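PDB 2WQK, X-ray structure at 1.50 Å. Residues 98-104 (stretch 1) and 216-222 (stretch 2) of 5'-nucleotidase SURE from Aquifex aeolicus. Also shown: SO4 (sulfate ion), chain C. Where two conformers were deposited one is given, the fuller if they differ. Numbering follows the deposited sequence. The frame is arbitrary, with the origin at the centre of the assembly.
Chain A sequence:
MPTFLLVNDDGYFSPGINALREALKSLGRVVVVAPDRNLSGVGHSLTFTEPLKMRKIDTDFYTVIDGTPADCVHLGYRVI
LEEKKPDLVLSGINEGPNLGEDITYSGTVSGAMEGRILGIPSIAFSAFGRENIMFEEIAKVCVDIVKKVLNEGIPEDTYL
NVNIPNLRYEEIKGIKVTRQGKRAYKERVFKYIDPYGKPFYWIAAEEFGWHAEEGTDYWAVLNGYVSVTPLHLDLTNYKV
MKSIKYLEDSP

Stretch 1 98-104: NLGEDIT
Stretch 2, residues 216-222: TDYWAVL

A loop that winds into a 3-10 segment (101-104) packs here against the first turns of a helix (217-222), the two running in roughly opposite senses and burying 290 Å² between them. The register is set by L99 and D217, whose CA atoms lie 6.3 Å apart. The helix begins after T216, its N-cap residue (phi/psi -87/160, chi1 p), whose OG1 accepts from W219 N at 3.1 Å. From D217 phi/psi stays near -60/-45 through A220, relaxing to -70/-35 at V221 and -61/-29 at L222, with bonds such as V221 N to D217 O, 3.2 Å.

N98 is extended (-135/87), with chi1 m and chi2 -62°. Its CA-to-CB bond points away from the helix, and its amide ND2 donates to O3 of a sulfate ion at 3.2 Å.

L99 is also extended (-120/155), and its CA-to-CB bond points toward the helix; chi1 is m and chi2 t. It has the largest area covered by the other stretch. Its CB lies over one face of the Y218 ring, 3.9 Å from the centroid and 21° off the normal, a CH-pi contact in which an aliphatic carbon meets the aromatic pi cloud. The CA-to-CB bond of Y218 (chi1 m, chi2 -79°) points sideways, but the side chain's end comes nearer. L99 CD1 meets V221 CG2 at 4.0 Å, one helical turn beyond D217, while L99 CD2 rests 3.6 Å from D217 CB. A branched apolar side chain suits this buried site, since its methyls reach both.

G100 turns the chain with phi/psi 59/-141, a positive phi that favours glycine. An ideal CB would point toward the helix and clash with Y218 OH at 2.4 Å. Its N donates to D217 OD2 at 2.8 Å and 171°, nearly linear, in the one direct hydrogen bond identified between the stretches. D217 suits this role: with chi1 p and chi2 3°, its carboxylate presents OD2 to the loop while OD1 accepts from Y218 N at 2.8 Å.

E101 (-62/-28; chi1 m, chi2 m, chi3 -12°) lies in the 3-10 segment, and its CA-to-CB bond points sideways.

D102 (-72/-6; chi1 m, chi2 -48°) reaches the tyrosine through water. Water 1 donates to D102 OD2 at 2.9 Å and lies 2.4 Å from Y218 OH, so it links carboxylate and phenol oxygen; it also donates weakly to L99 O at 3.4 Å. D102 N donates weakly to L99 O at 3.3 Å.

I103 (-56/-38, chi1 m, chi2 t) brings CD1 to 4.1 Å from D217 OD2, while its N donates to G100 O at 3.2 Å.

T104 (-56/-30, chi1 m) continues the 3-10 segment, out of the helix's reach.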

# COMPACT_ATOMS: atom_id res chain seq x y z
N ASN A 98 -12.35 19.34 2.03
CA ASN A 98 -13.13 18.38 1.25
C ASN A 98 -14.29 19.10 0.59
O ASN A 98 -15.39 19.24 1.16
CB ASN A 98 -13.58 17.25 2.16
CG ASN A 98 -12.45 16.30 2.46
OD1 ASN A 98 -11.91 15.65 1.54
ND2 ASN A 98 -12.05 16.21 3.74
N LEU A 99 -13.99 19.64 -0.61
CA LEU A 99 -14.88 20.51 -1.34
C LEU A 99 -15.22 19.92 -2.71
O LEU A 99 -14.44 19.16 -3.31
CB LEU A 99 -14.16 21.85 -1.58
CG LEU A 99 -13.88 22.63 -0.31
CD1 LEU A 99 -12.74 23.65 -0.53
CD2 LEU A 99 -15.13 23.32 0.24
N GLY A 100 -16.37 20.34 -3.19
CA GLY A 100 -16.72 20.11 -4.58
C GLY A 100 -16.76 18.64 -4.94
O GLY A 100 -17.14 17.77 -4.16
N GLU A 101 -16.28 18.36 -6.14
CA GLU A 101 -16.31 17.02 -6.71
C GLU A 101 -15.52 16.02 -5.92
O GLU A 101 -15.79 14.79 -5.91
CB GLU A 101 -15.72 17.04 -8.14
CG GLU A 101 -16.54 17.81 -9.12
CD GLU A 101 -17.99 17.35 -9.18
OE1 GLU A 101 -18.32 16.28 -8.62
OE2 GLU A 101 -18.81 18.07 -9.79
N ASP A 102 -14.49 16.51 -5.23
CA ASP A 102 -13.60 15.65 -4.47
C ASP A 102 -14.20 15.01 -3.16
O ASP A 102 -13.61 14.12 -2.52
CB ASP A 102 -12.28 16.39 -4.33
CG ASP A 102 -11.62 16.63 -5.72
OD1 ASP A 102 -11.53 15.66 -6.53
OD2 ASP A 102 -11.24 17.78 -6.03
N ILE A 103 -15.41 15.43 -2.82
CA ILE A 103 -16.13 14.86 -1.66
C ILE A 103 -16.27 13.33 -1.78
O ILE A 103 -16.16 12.59 -0.80
CB ILE A 103 -17.48 15.56 -1.52
CG1 ILE A 103 -17.29 17.01 -1.07
CG2 ILE A 103 -18.44 14.84 -0.60
CD1 ILE A 103 -18.58 17.86 -1.26
N THR A 104 -16.50 12.82 -2.99
CA THR A 104 -16.67 11.39 -3.25
C THR A 104 -15.51 10.53 -2.79
O THR A 104 -15.68 9.37 -2.47
CB THR A 104 -16.83 11.15 -4.77
OG1 THR A 104 -18.02 11.82 -5.20
CG2 THR A 104 -16.92 9.68 -5.05
N THR A 216 -21.46 28.43 -3.76
CA THR A 216 -20.73 27.17 -3.63
C THR A 216 -19.90 27.07 -2.34
O THR A 216 -19.52 28.09 -1.72
CB THR A 216 -19.79 26.91 -4.81
OG1 THR A 216 -18.73 27.88 -4.83
CG2 THR A 216 -20.55 26.87 -6.13
N ASP A 217 -19.56 25.84 -1.97
CA ASP A 217 -18.64 25.58 -0.87
C ASP A 217 -17.29 26.29 -1.06
O ASP A 217 -16.78 26.96 -0.15
CB ASP A 217 -18.50 24.06 -0.61
CG ASP A 217 -18.16 23.20 -1.85
OD1 ASP A 217 -17.97 23.73 -2.98
OD2 ASP A 217 -18.04 21.95 -1.61
N TYR A 218 -16.74 26.18 -2.25
CA TYR A 218 -15.44 26.82 -2.55
C TYR A 218 -15.53 28.32 -2.32
O TYR A 218 -14.65 28.92 -1.67
CB TYR A 218 -15.05 26.61 -4.00
CG TYR A 218 -14.61 25.25 -4.40
CD1 TYR A 218 -13.33 24.81 -4.12
CD2 TYR A 218 -15.46 24.42 -5.12
CE1 TYR A 218 -12.91 23.53 -4.54
CE2 TYR A 218 -15.05 23.20 -5.52
CZ TYR A 218 -13.77 22.76 -5.25
OH TYR A 218 -13.44 21.50 -5.67
N TRP A 219 -16.56 28.96 -2.87
CA TRP A 219 -16.64 30.44 -2.74
C TRP A 219 -16.69 30.85 -1.29
O TRP A 219 -16.01 31.80 -0.86
CB TRP A 219 -17.85 31.01 -3.50
CG TRP A 219 -17.91 32.51 -3.53
CD1 TRP A 219 -17.51 33.32 -4.56
CD2 TRP A 219 -18.40 33.38 -2.50
NE1 TRP A 219 -17.70 34.63 -4.20
CE2 TRP A 219 -18.26 34.70 -2.96
CE3 TRP A 219 -18.95 33.18 -1.23
CZ2 TRP A 219 -18.60 35.80 -2.19
CZ3 TRP A 219 -19.31 34.29 -0.46
CH2 TRP A 219 -19.14 35.57 -0.95
N ALA A 220 -17.46 30.13 -0.48
CA ALA A 220 -17.65 30.51 0.93
C ALA A 220 -16.29 30.51 1.62
O ALA A 220 -15.91 31.52 2.25
CB ALA A 220 -18.63 29.52 1.63
N VAL A 221 -15.54 29.41 1.53
CA VAL A 221 -14.27 29.31 2.27
C VAL A 221 -13.20 30.25 1.71
O VAL A 221 -12.40 30.80 2.48
CB VAL A 221 -13.77 27.86 2.40
CG1 VAL A 221 -14.76 27.06 3.27
CG2 VAL A 221 -13.55 27.21 1.04
N LEU A 222 -13.19 30.44 0.39
CA LEU A 222 -12.23 31.36 -0.25
C LEU A 222 -12.44 32.79 0.25
O LEU A 222 -11.49 33.62 0.23
CB LEU A 222 -12.36 31.31 -1.78
CG LEU A 222 -11.63 30.13 -2.46
CD1 LEU A 222 -12.16 29.87 -3.91
CD2 LEU A 222 -10.07 30.33 -2.43
S SO4 C . -9.62 12.72 3.65
O1 SO4 C . -8.66 13.77 3.31
O2 SO4 C . -9.09 12.03 4.87
O3 SO4 C . -10.88 13.27 4.01
O4 SO4 C . -9.78 11.72 2.55
O HOH W 1 -11.59 20.30 -4.67